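Side-chain contacts in probable uracil-DNA glycosylase (Acanthamoeba polyphaga mimivirus, PDB 5X55), which belongs to the uracil-DNA glycosylase superfamily and has a mixed alpha/beta fold containing a four-stranded parallel sheet: residues S113-E116 / D120-V123; S156-E159 / R163-P166; N223-L228 / N232-A237; S245-L248 / F252-N255. All blocks are in the same frame, centred on the assembly; numbering follows the deposited sequence.

Interaction 1. Residues S113-E116 / D120-V123; sequences SWIE and DCKV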
loop_
_atom_site.group_PDB
_atom_site.type_symbol
_atom_site.label_atom_id
_atom_site.label_comp_id
_atom_site.label_asym_id
_atom_site.label_seq_id
_atom_site.Cartn_x
_atom_site.Cartn_y
_atom_site.Cartn_z
ATOM N N SER A 113 -13.545 -0.183 -15.491
ATOM C CA SER A 113 -12.181 0.194 -15.835
ATOM C C SER A 113 -12.064 1.710 -15.960
ATOM O O SER A 113 -13.043 2.449 -15.886
ATOM C CB SER A 113 -11.736 -0.490 -17.134
ATOM O OG SER A 113 -12.398 0.059 -18.267
ATOM N N TRP A 114 -10.836 2.180 -16.175
ATOM C CA TRP A 114 -10.603 3.614 -16.309
ATOM C C TRP A 114 -11.389 4.212 -17.471
ATOM O O TRP A 114 -12.045 5.251 -17.316
ATOM C CB TRP A 114 -9.112 3.883 -16.457
ATOM C CG TRP A 114 -8.414 3.758 -15.145
ATOM C CD1 TRP A 114 -8.077 2.594 -14.502
ATOM C CD2 TRP A 114 -8.000 4.824 -14.291
ATOM N NE1 TRP A 114 -7.475 2.877 -13.302
ATOM C CE2 TRP A 114 -7.400 4.237 -13.152
ATOM C CE3 TRP A 114 -8.067 6.221 -14.379
ATOM C CZ2 TRP A 114 -6.875 4.999 -12.104
ATOM C CZ3 TRP A 114 -7.539 6.979 -13.338
ATOM C CH2 TRP A 114 -6.952 6.360 -12.210
ATOM N N ILE A 115 -11.338 3.573 -18.645
ATOM C CA ILE A 115 -12.033 4.133 -19.802
ATOM C C ILE A 115 -13.556 4.060 -19.636
ATOM O O ILE A 115 -14.284 4.818 -20.287
ATOM C CB ILE A 115 -11.550 3.448 -21.104
ATOM C CG1 ILE A 115 -12.011 4.239 -22.329
ATOM C CG2 ILE A 115 -12.014 2.003 -21.191
ATOM C CD1 ILE A 115 -11.535 5.693 -22.333
ATOM N N GLU A 116 -14.062 3.203 -18.748
ATOM C CA GLU A 116 -15.496 3.207 -18.464
ATOM C C GLU A 116 -15.891 4.338 -17.511
ATOM O O GLU A 116 -16.912 4.999 -17.740
ATOM C CB GLU A 116 -15.922 1.843 -17.917
ATOM C CG GLU A 116 -15.414 0.700 -18.794
ATOM C CD GLU A 116 -15.923 -0.677 -18.383
ATOM O OE1 GLU A 116 -16.272 -1.480 -19.275
ATOM O OE2 GLU A 116 -15.969 -0.967 -17.173
ATOM N N ASP A 120 -14.348 10.035 -21.719
ATOM C CA ASP A 120 -13.697 11.095 -22.472
ATOM C C ASP A 120 -12.370 11.512 -21.847
ATOM O O ASP A 120 -11.877 12.613 -22.111
ATOM C CB ASP A 120 -14.655 12.281 -22.605
ATOM C CG ASP A 120 -15.980 11.887 -23.276
ATOM O OD1 ASP A 120 -15.949 11.338 -24.405
ATOM O OD2 ASP A 120 -17.050 12.086 -22.662
ATOM N N CYS A 121 -11.793 10.641 -21.012
ATOM C CA CYS A 121 -10.452 10.800 -20.448
ATOM C C CYS A 121 -10.350 12.013 -19.532
ATOM O O CYS A 121 -9.279 12.583 -19.360
ATOM C CB CYS A 121 -9.395 10.857 -21.551
ATOM S SG CYS A 121 -9.605 9.473 -22.705
ATOM N N LYS A 122 -11.457 12.387 -18.903
ATOM C CA LYS A 122 -11.501 13.545 -18.008
ATOM C C LYS A 122 -11.170 13.122 -16.572
ATOM O O LYS A 122 -12.008 13.199 -15.667
ATOM C CB LYS A 122 -12.881 14.189 -18.096
ATOM C CG LYS A 122 -13.942 13.114 -17.906
ATOM C CD LYS A 122 -15.218 13.287 -18.675
ATOM C CE LYS A 122 -15.782 11.903 -18.806
ATOM N NZ LYS A 122 -14.612 11.075 -19.122
ATOM N N VAL A 123 -9.924 12.667 -16.373
ATOM C CA VAL A 123 -9.538 12.061 -15.092
ATOM C C VAL A 123 -9.746 13.047 -13.955
ATOM O O VAL A 123 -9.291 14.195 -14.000
ATOM C CB VAL A 123 -8.083 11.565 -15.119
ATOM C CG1 VAL A 123 -7.601 11.268 -13.685
ATOM C CG2 VAL A 123 -7.979 10.321 -15.949
#
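The indole of W114 meets V123 at its edge. The methyl CG2 of V123 lies close to the ring plane, 4.3 Å from CZ3, so it faces the rim of the benzene part and does not cover a ring face. CB of V123 points toward the helix turn. The second meeting is between I115 and C121, whose CA atoms are the nearest pair across the contact. Here CD1 of I115 comes within 4.3 Å of SG of C121. The branch of I115 that carries CD1 runs anti to the backbone N (chi1 -167°), and this carries the methyl to the sulfur.

S113 is the N-cap of the short helix 114-117. Its backbone N is bound by the side chain of E116 three residues on, with N to OE2 3.1 Å. The donor meets OE2 from above the carboxylate plane. In the loop after the helix the chain turns tightly: K122 is the centre of an inverse gamma turn, closed by a weak bond from N of V123 to O of C121, 3.1 Å. The side chain of S155 also bonds O of C121, and L158 touches both W114 and C121.

The polar end of W114 is directed elsewhere, since NE1 bonds O of P166. No hydrogen bond crosses between 113-116 and 120-123. The chemistry is therefore wholly apolar, with two rather long contacts, and the polar bonds that position both sides come from their own segments and from neighbours.

Interaction 2. Residues S156-E159 / R163-P166; sequences SYLE and RIVP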
loop_
_atom_site.group_PDB
_atom_site.type_symbol
_atom_site.label_atom_id
_atom_site.label_comp_id
_atom_site.label_asym_id
_atom_site.label_seq_id
_atom_site.Cartn_x
_atom_site.Cartn_y
_atom_site.Cartn_z
ATOM N N SER A 156 -3.554 11.350 -20.268
ATOM C CA SER A 156 -2.828 10.967 -21.475
ATOM C C SER A 156 -2.704 9.454 -21.590
ATOM O O SER A 156 -2.793 8.912 -22.697
ATOM C CB SER A 156 -1.452 11.649 -21.513
ATOM O OG SER A 156 -0.463 10.928 -20.797
ATOM N N TYR A 157 -2.530 8.741 -20.465
ATOM C CA TYR A 157 -2.547 7.277 -20.538
ATOM C C TYR A 157 -3.902 6.765 -21.015
ATOM O O TYR A 157 -3.977 5.778 -21.755
ATOM C CB TYR A 157 -2.220 6.634 -19.185
ATOM C CG TYR A 157 -0.919 7.029 -18.523
ATOM C CD1 TYR A 157 0.173 7.488 -19.256
ATOM C CD2 TYR A 157 -0.788 6.943 -17.147
ATOM C CE1 TYR A 157 1.373 7.850 -18.602
ATOM C CE2 TYR A 157 0.384 7.303 -16.495
ATOM C CZ TYR A 157 1.460 7.747 -17.212
ATOM O OH TYR A 157 2.612 8.088 -16.511
ATOM N N LEU A 158 -4.991 7.401 -20.580
ATOM C CA LEU A 158 -6.302 6.975 -21.074
ATOM C C LEU A 158 -6.487 7.274 -22.554
ATOM O O LEU A 158 -7.168 6.509 -23.256
ATOM C CB LEU A 158 -7.425 7.643 -20.290
ATOM C CG LEU A 158 -8.031 6.715 -19.254
ATOM C CD1 LEU A 158 -7.037 6.582 -18.115
ATOM C CD2 LEU A 158 -9.401 7.218 -18.775
ATOM N N GLU A 159 -5.914 8.388 -23.042
ATOM C CA GLU A 159 -6.007 8.714 -24.466
ATOM C C GLU A 159 -5.295 7.682 -25.334
ATOM O O GLU A 159 -5.750 7.396 -26.447
ATOM C CB GLU A 159 -5.473 10.121 -24.735
ATOM C CG GLU A 159 -6.558 11.203 -24.722
ATOM C CD GLU A 159 -7.498 11.106 -25.921
ATOM O OE1 GLU A 159 -8.559 10.454 -25.809
ATOM O OE2 GLU A 159 -7.163 11.677 -26.986
ATOM N N ARG A 163 -4.299 0.113 -20.242
ATOM C CA ARG A 163 -5.136 -0.534 -19.223
ATOM C C ARG A 163 -4.524 -0.309 -17.843
ATOM O O ARG A 163 -3.849 -1.169 -17.270
ATOM C CB ARG A 163 -5.294 -2.022 -19.520
ATOM C CG ARG A 163 -5.368 -2.332 -20.988
ATOM C CD ARG A 163 -5.900 -3.661 -21.271
ATOM N NE ARG A 163 -7.339 -3.626 -21.400
ATOM C CZ ARG A 163 -8.206 -4.489 -20.918
ATOM N NH1 ARG A 163 -7.778 -5.515 -20.260
ATOM N NH2 ARG A 163 -9.488 -4.274 -21.111
ATOM N N ILE A 164 -4.786 0.874 -17.300
ATOM C CA ILE A 164 -4.307 1.217 -15.972
ATOM C C ILE A 164 -4.954 0.314 -14.933
ATOM O O ILE A 164 -6.152 0.024 -15.005
ATOM C CB ILE A 164 -4.608 2.693 -15.695
ATOM C CG1 ILE A 164 -3.907 3.561 -16.749
ATOM C CG2 ILE A 164 -4.248 3.041 -14.261
ATOM C CD1 ILE A 164 -4.133 5.056 -16.573
ATOM N N VAL A 165 -4.148 -0.172 -13.990
ATOM C CA VAL A 165 -4.602 -0.951 -12.841
ATOM C C VAL A 165 -4.003 -0.292 -11.601
ATOM O O VAL A 165 -2.940 0.343 -11.698
ATOM C CB VAL A 165 -4.198 -2.431 -12.950
ATOM C CG1 VAL A 165 -4.847 -3.081 -14.169
ATOM C CG2 VAL A 165 -2.652 -2.584 -12.983
ATOM N N PRO A 166 -4.666 -0.344 -10.435
ATOM C CA PRO A 166 -6.013 -0.894 -10.241
ATOM C C PRO A 166 -7.086 0.002 -10.863
ATOM O O PRO A 166 -6.765 1.131 -11.228
ATOM C CB PRO A 166 -6.156 -0.931 -8.718
ATOM C CG PRO A 166 -5.332 0.246 -8.262
ATOM C CD PRO A 166 -4.124 0.229 -9.187
#
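The hydroxyl of Y157 is hydrogen-bonded to OG1 of T271, while the base of the same side chain packs on I164. CB of Y157 lies 3.6 Å from CD1 of I164. The same methyl is 3.9 Å from CD2 of Y157, at the ring edge and in the ring plane. It does not sit over a face. The ring of Y157 also stacks with H268. Between the hydroxyl bond, the stack and the methyl, the tyrosine is held at several points along its length.

I164 lies on the short strand 164-165, which pairs antiparallel with 260-261. Backbone bonds from R163 to L262 and from V165 to T260 fix that pairing. The contact thus lays the last turn of helix 146-159 on a two-stranded sheet, and a cis peptide bond before P166 follows directly after the strand.

CD1 of I164 serves two helix residues at once. It is also 3.6 Å from CD1 of L158, so the one methyl touches two consecutive helix residues. An extended ethyl branch (chi2 -180°) carries it there. Both Y157 and L158 cross I164 at about a right angle. I164 touches with the end of its branch, L158 with its CD1 methyl, and Y157 with CB and the ring edge. W114 of helix 114-117 also packs on I164.

Interaction 3. Residues N223-L228 / N232-A237; sequences NIYTNL and NHMRKA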
loop_
_atom_site.group_PDB
_atom_site.type_symbol
_atom_site.label_atom_id
_atom_site.label_comp_id
_atom_site.label_asym_id
_atom_site.label_seq_id
_atom_site.Cartn_x
_atom_site.Cartn_y
_atom_site.Cartn_z
ATOM N N ASN A 223 5.162 -15.424 1.655
ATOM C CA ASN A 223 6.291 -15.310 2.568
ATOM C C ASN A 223 5.919 -14.512 3.807
ATOM O O ASN A 223 6.369 -14.831 4.918
ATOM C CB ASN A 223 7.490 -14.695 1.838
ATOM C CG ASN A 223 8.143 -15.684 0.875
ATOM O OD1 ASN A 223 7.834 -16.869 0.919
ATOM N ND2 ASN A 223 9.048 -15.204 0.015
ATOM N N ILE A 224 5.064 -13.500 3.652
ATOM C CA ILE A 224 4.549 -12.796 4.828
ATOM C C ILE A 224 3.805 -13.767 5.743
ATOM O O ILE A 224 4.052 -13.814 6.955
ATOM C CB ILE A 224 3.657 -11.615 4.400
ATOM C CG1 ILE A 224 4.489 -10.556 3.666
ATOM C CG2 ILE A 224 2.927 -11.018 5.606
ATOM C CD1 ILE A 224 3.671 -9.640 2.776
ATOM N N TYR A 225 2.877 -14.553 5.175
ATOM C CA TYR A 225 2.167 -15.573 5.953
ATOM C C TYR A 225 3.141 -16.520 6.651
ATOM O O TYR A 225 2.969 -16.852 7.828
ATOM C CB TYR A 225 1.242 -16.387 5.045
ATOM C CG TYR A 225 0.010 -15.692 4.522
ATOM C CD1 TYR A 225 -0.559 -14.608 5.184
ATOM C CD2 TYR A 225 -0.604 -16.145 3.359
ATOM C CE1 TYR A 225 -1.704 -13.998 4.692
ATOM C CE2 TYR A 225 -1.748 -15.548 2.867
ATOM C CZ TYR A 225 -2.286 -14.475 3.523
ATOM O OH TYR A 225 -3.417 -13.904 2.994
ATOM N N THR A 226 4.156 -16.997 5.922
ATOM C CA THR A 226 5.164 -17.871 6.520
ATOM C C THR A 226 5.791 -17.217 7.747
ATOM O O THR A 226 5.999 -17.873 8.769
ATOM C CB THR A 226 6.241 -18.221 5.473
ATOM O OG1 THR A 226 5.664 -19.025 4.433
ATOM C CG2 THR A 226 7.434 -18.980 6.090
ATOM N N ASN A 227 6.101 -15.918 7.658
ATOM C CA ASN A 227 6.646 -15.191 8.802
ATOM C C ASN A 227 5.647 -15.135 9.957
ATOM O O ASN A 227 6.022 -15.320 11.126
ATOM C CB ASN A 227 7.058 -13.776 8.369
ATOM C CG ASN A 227 7.739 -12.999 9.476
ATOM O OD1 ASN A 227 7.085 -12.350 10.297
ATOM N ND2 ASN A 227 9.064 -13.062 9.506
ATOM N N LEU A 228 4.369 -14.874 9.663
ATOM C CA LEU A 228 3.369 -14.862 10.740
ATOM C C LEU A 228 3.290 -16.215 11.436
ATOM O O LEU A 228 3.192 -16.282 12.668
ATOM C CB LEU A 228 2.002 -14.458 10.199
ATOM C CG LEU A 228 1.853 -12.963 9.882
ATOM C CD1 LEU A 228 0.893 -12.752 8.726
ATOM C CD2 LEU A 228 1.365 -12.217 11.129
ATOM N N ASN A 232 4.308 -17.274 15.550
ATOM C CA ASN A 232 3.161 -17.702 16.345
ATOM C C ASN A 232 2.019 -16.690 16.306
ATOM O O ASN A 232 1.235 -16.597 17.244
ATOM C CB ASN A 232 3.562 -18.000 17.802
ATOM C CG ASN A 232 2.551 -18.896 18.507
ATOM O OD1 ASN A 232 1.881 -19.715 17.873
ATOM N ND2 ASN A 232 2.419 -18.724 19.807
ATOM N N HIS A 233 1.909 -15.916 15.235
ATOM C CA HIS A 233 0.791 -14.991 15.081
ATOM C C HIS A 233 -0.348 -15.603 14.295
ATOM O O HIS A 233 -1.405 -14.979 14.171
ATOM C CB HIS A 233 1.268 -13.716 14.387
ATOM C CG HIS A 233 2.413 -13.061 15.091
ATOM N ND1 HIS A 233 2.292 -12.500 16.346
ATOM C CD2 HIS A 233 3.708 -12.911 14.733
ATOM C CE1 HIS A 233 3.460 -12.016 16.722
ATOM N NE2 HIS A 233 4.336 -12.248 15.760
ATOM N N MET A 234 -0.149 -16.819 13.796
ATOM C CA MET A 234 -0.992 -17.506 12.833
ATOM C C MET A 234 -0.532 -18.953 12.821
ATOM O O MET A 234 0.657 -19.233 12.986
ATOM C CB MET A 234 -0.856 -16.856 11.446
ATOM C CG MET A 234 -1.453 -17.609 10.276
ATOM S SD MET A 234 -1.284 -16.630 8.747
ATOM C CE MET A 234 -2.377 -15.260 9.168
ATOM N N ARG A 235 -1.478 -19.873 12.683
ATOM C CA ARG A 235 -1.122 -21.279 12.692
ATOM C C ARG A 235 -1.183 -21.934 11.330
ATOM O O ARG A 235 -0.493 -22.932 11.119
ATOM C CB ARG A 235 -2.014 -22.056 13.667
ATOM C CG ARG A 235 -1.587 -21.834 15.084
ATOM C CD ARG A 235 -2.565 -22.412 16.028
ATOM N NE ARG A 235 -1.982 -23.572 16.677
ATOM C CZ ARG A 235 -1.363 -23.526 17.845
ATOM N NH1 ARG A 235 -1.230 -22.381 18.502
ATOM N NH2 ARG A 235 -0.858 -24.628 18.344
ATOM N N LYS A 236 -1.965 -21.398 10.402
ATOM C CA LYS A 236 -2.032 -21.951 9.058
ATOM C C LYS A 236 -2.234 -20.804 8.080
ATOM O O LYS A 236 -2.993 -19.880 8.364
ATOM C CB LYS A 236 -3.162 -22.980 8.936
ATOM C CG LYS A 236 -2.969 -23.934 7.788
ATOM C CD LYS A 236 -3.636 -25.266 8.068
ATOM C CE LYS A 236 -3.097 -25.901 9.353
ATOM N NZ LYS A 236 -3.838 -27.173 9.667
ATOM N N ALA A 237 -1.549 -20.855 6.949
ATOM C CA ALA A 237 -1.694 -19.794 5.965
ATOM C C ALA A 237 -3.141 -19.739 5.473
ATOM O O ALA A 237 -3.720 -20.787 5.173
ATOM C CB ALA A 237 -0.746 -20.031 4.789
#
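A Schellman motif ends helix 219-230, and the contact of L228 with H233 is part of it. N of H233 donates to O of L228 at 2.9 Å, with an N-H...O angle of 153°. The donor is tilted 22° from the carbonyl plane. N232 is the C-prime residue and takes the positive phi that turns the chain; its N bonds O of I229.

The side chains close over the same turn. CD2 of L228 lies 3.6 Å from CB of H233, and the two side chains cross at about a right angle. The imidazole is held further on, because NE2 bonds OD1 of D349.

M234 then runs back along the helix. CB of M234 is 3.9 Å from CB of L228, and its CE reaches CD1 of the same leucine at 4.1 Å. Its CG stands anti to the backbone N (chi1 168°), and a bend at chi3 turns the methyl to the leucine. The sulfur meets Y225: SD lies 4.2 Å from CD1, in an oblique Met-aromatic contact. SD is 5.0 Å from the ring centroid. A237 closes the far end, its CB 4.1 Å from CD2 of Y225. The hydroxyl of Y225 bonds O of H240.

The loop thus doubles back over the helix it has just left. A six-to-one backbone bond, a residue of positive phi and an apolar touch between the residues flanking the turn are the features of a Schellman C-cap.

Interaction 4. Residues S245-L248 / F252-N255; sequences SWIL and FMIN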
loop_
_atom_site.group_PDB
_atom_site.type_symbol
_atom_site.label_atom_id
_atom_site.label_comp_id
_atom_site.label_asym_id
_atom_site.label_seq_id
_atom_site.Cartn_x
_atom_site.Cartn_y
_atom_site.Cartn_z
ATOM N N SER A 245 -8.963 -7.863 6.405
ATOM C CA SER A 245 -9.021 -7.934 7.860
ATOM C C SER A 245 -8.000 -7.005 8.510
ATOM O O SER A 245 -8.309 -6.298 9.479
ATOM C CB SER A 245 -8.789 -9.376 8.303
ATOM O OG SER A 245 -8.688 -9.437 9.708
ATOM N N TRP A 246 -6.761 -7.015 8.002
ATOM C CA TRP A 246 -5.720 -6.171 8.573
ATOM C C TRP A 246 -6.013 -4.704 8.332
ATOM O O TRP A 246 -5.774 -3.860 9.206
ATOM C CB TRP A 246 -4.353 -6.523 7.974
ATOM C CG TRP A 246 -3.928 -7.923 8.174
ATOM C CD1 TRP A 246 -4.548 -8.880 8.940
ATOM C CD2 TRP A 246 -2.785 -8.552 7.594
ATOM N NE1 TRP A 246 -3.858 -10.055 8.869
ATOM C CE2 TRP A 246 -2.770 -9.884 8.044
ATOM C CE3 TRP A 246 -1.771 -8.111 6.731
ATOM C CZ2 TRP A 246 -1.790 -10.789 7.650
ATOM C CZ3 TRP A 246 -0.789 -9.004 6.347
ATOM C CH2 TRP A 246 -0.808 -10.332 6.804
ATOM N N ILE A 247 -6.493 -4.377 7.135
ATOM C CA ILE A 247 -6.683 -2.980 6.775
ATOM C C ILE A 247 -7.821 -2.386 7.576
ATOM O O ILE A 247 -7.724 -1.251 8.061
ATOM C CB ILE A 247 -6.908 -2.860 5.261
ATOM C CG1 ILE A 247 -5.660 -3.348 4.514
ATOM C CG2 ILE A 247 -7.309 -1.419 4.848
ATOM C CD1 ILE A 247 -5.955 -3.690 3.080
ATOM N N LEU A 248 -8.903 -3.154 7.766
ATOM C CA LEU A 248 -10.032 -2.666 8.559
ATOM C C LEU A 248 -9.626 -2.341 9.993
ATOM O O LEU A 248 -10.264 -1.501 10.636
ATOM C CB LEU A 248 -11.153 -3.694 8.550
ATOM C CG LEU A 248 -11.923 -3.770 7.233
ATOM C CD1 LEU A 248 -12.510 -5.162 7.011
ATOM C CD2 LEU A 248 -13.020 -2.692 7.196
ATOM N N PHE A 252 -2.439 0.428 7.265
ATOM C CA PHE A 252 -2.529 1.304 6.090
ATOM C C PHE A 252 -1.547 0.799 5.037
ATOM O O PHE A 252 -0.385 1.202 4.987
ATOM C CB PHE A 252 -2.234 2.746 6.493
ATOM C CG PHE A 252 -2.502 3.777 5.419
ATOM C CD1 PHE A 252 -3.802 4.093 5.043
ATOM C CD2 PHE A 252 -1.456 4.482 4.842
ATOM C CE1 PHE A 252 -4.058 5.066 4.089
ATOM C CE2 PHE A 252 -1.704 5.463 3.880
ATOM C CZ PHE A 252 -3.015 5.753 3.501
ATOM N N MET A 253 -2.021 -0.086 4.179
ATOM C CA MET A 253 -1.169 -0.798 3.231
ATOM C C MET A 253 -1.392 -0.181 1.863
ATOM O O MET A 253 -2.359 -0.512 1.179
ATOM C CB MET A 253 -1.491 -2.290 3.220
ATOM C CG MET A 253 -1.500 -2.950 4.604
ATOM S SD MET A 253 -1.770 -4.741 4.491
ATOM C CE MET A 253 -0.203 -5.217 3.731
ATOM N N ILE A 254 -0.482 0.703 1.458
ATOM C CA ILE A 254 -0.550 1.368 0.164
ATOM C C ILE A 254 0.723 1.073 -0.627
ATOM O O ILE A 254 1.760 0.696 -0.076
ATOM C CB ILE A 254 -0.734 2.891 0.314
ATOM C CG1 ILE A 254 0.429 3.474 1.120
ATOM C CG2 ILE A 254 -2.051 3.223 0.976
ATOM C CD1 ILE A 254 0.562 4.969 1.004
ATOM N N ASN A 255 0.631 1.274 -1.939
ATOM C CA ASN A 255 1.771 1.254 -2.842
ATOM C C ASN A 255 2.227 2.689 -3.114
ATOM O O ASN A 255 1.400 3.560 -3.389
ATOM C CB ASN A 255 1.398 0.554 -4.147
ATOM C CG ASN A 255 1.133 -0.936 -3.966
ATOM O OD1 ASN A 255 1.927 -1.638 -3.353
ATOM N ND2 ASN A 255 0.023 -1.425 -4.514
#
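W246 and M253 make a Met-aromatic contact. SD of M253 approaches the indole at its edge, 4.0 Å from CE3. It is 5.4 Å from the centroid of the six-membered ring and 81° off the ring normal, so the sulfur lies near the ring plane.

The apolar part is I247 on the same sulfur. CG1 of I247 is 4.1 Å from SD and 4.2 Å from CG of M253, and the two side chains cross at about a right angle. In M253, CG beside the backbone N (chi1 -52°) and an extended chi2 carry the sulfur to the helix.

The polar bonds go to other residues. NE1 of W246 bonds O of W368, and the rings of these two tryptophans meet edge to face. On the strand, F252 pairs through its backbone with V185 and I187.

The contact joins helix 244-248 to strand 251-255, an outermost strand of the parallel sheet. All three touching residues are buried. The thioether is shared by an aromatic edge and an aliphatic branch. Between 245-248 and 252-255 the packing therefore rests on dispersion and weak sulfur-aromatic attraction; just outside the second segment, the bond of W246 O with T251 OG1 supplements it.

Overall arrangement
Interactions 1, 2 and 4 are buried, while interaction 3 is partly buried, with two exposed touching residues. Interactions 1 and 2 are joined by packing and by the probable hydrogen bond of W114 NE1 to P166 O, where helices 114-117 and 146-159 meet strand 164-165. Interactions 3 and 4 touch through helices 219-230 and 244-248. Interactions 1 and 3 lie on opposite sides of the chain's centre, their centres about 39 Å apart, while the nearest atoms of 2 and 4 are about 6 Å apart. Interaction 4 is nearest the chain centre, by the parallel sheet. Only interaction 3 has a hydrogen bond across its segments; methionine sulfur meets an aromatic ring in 3 and 4.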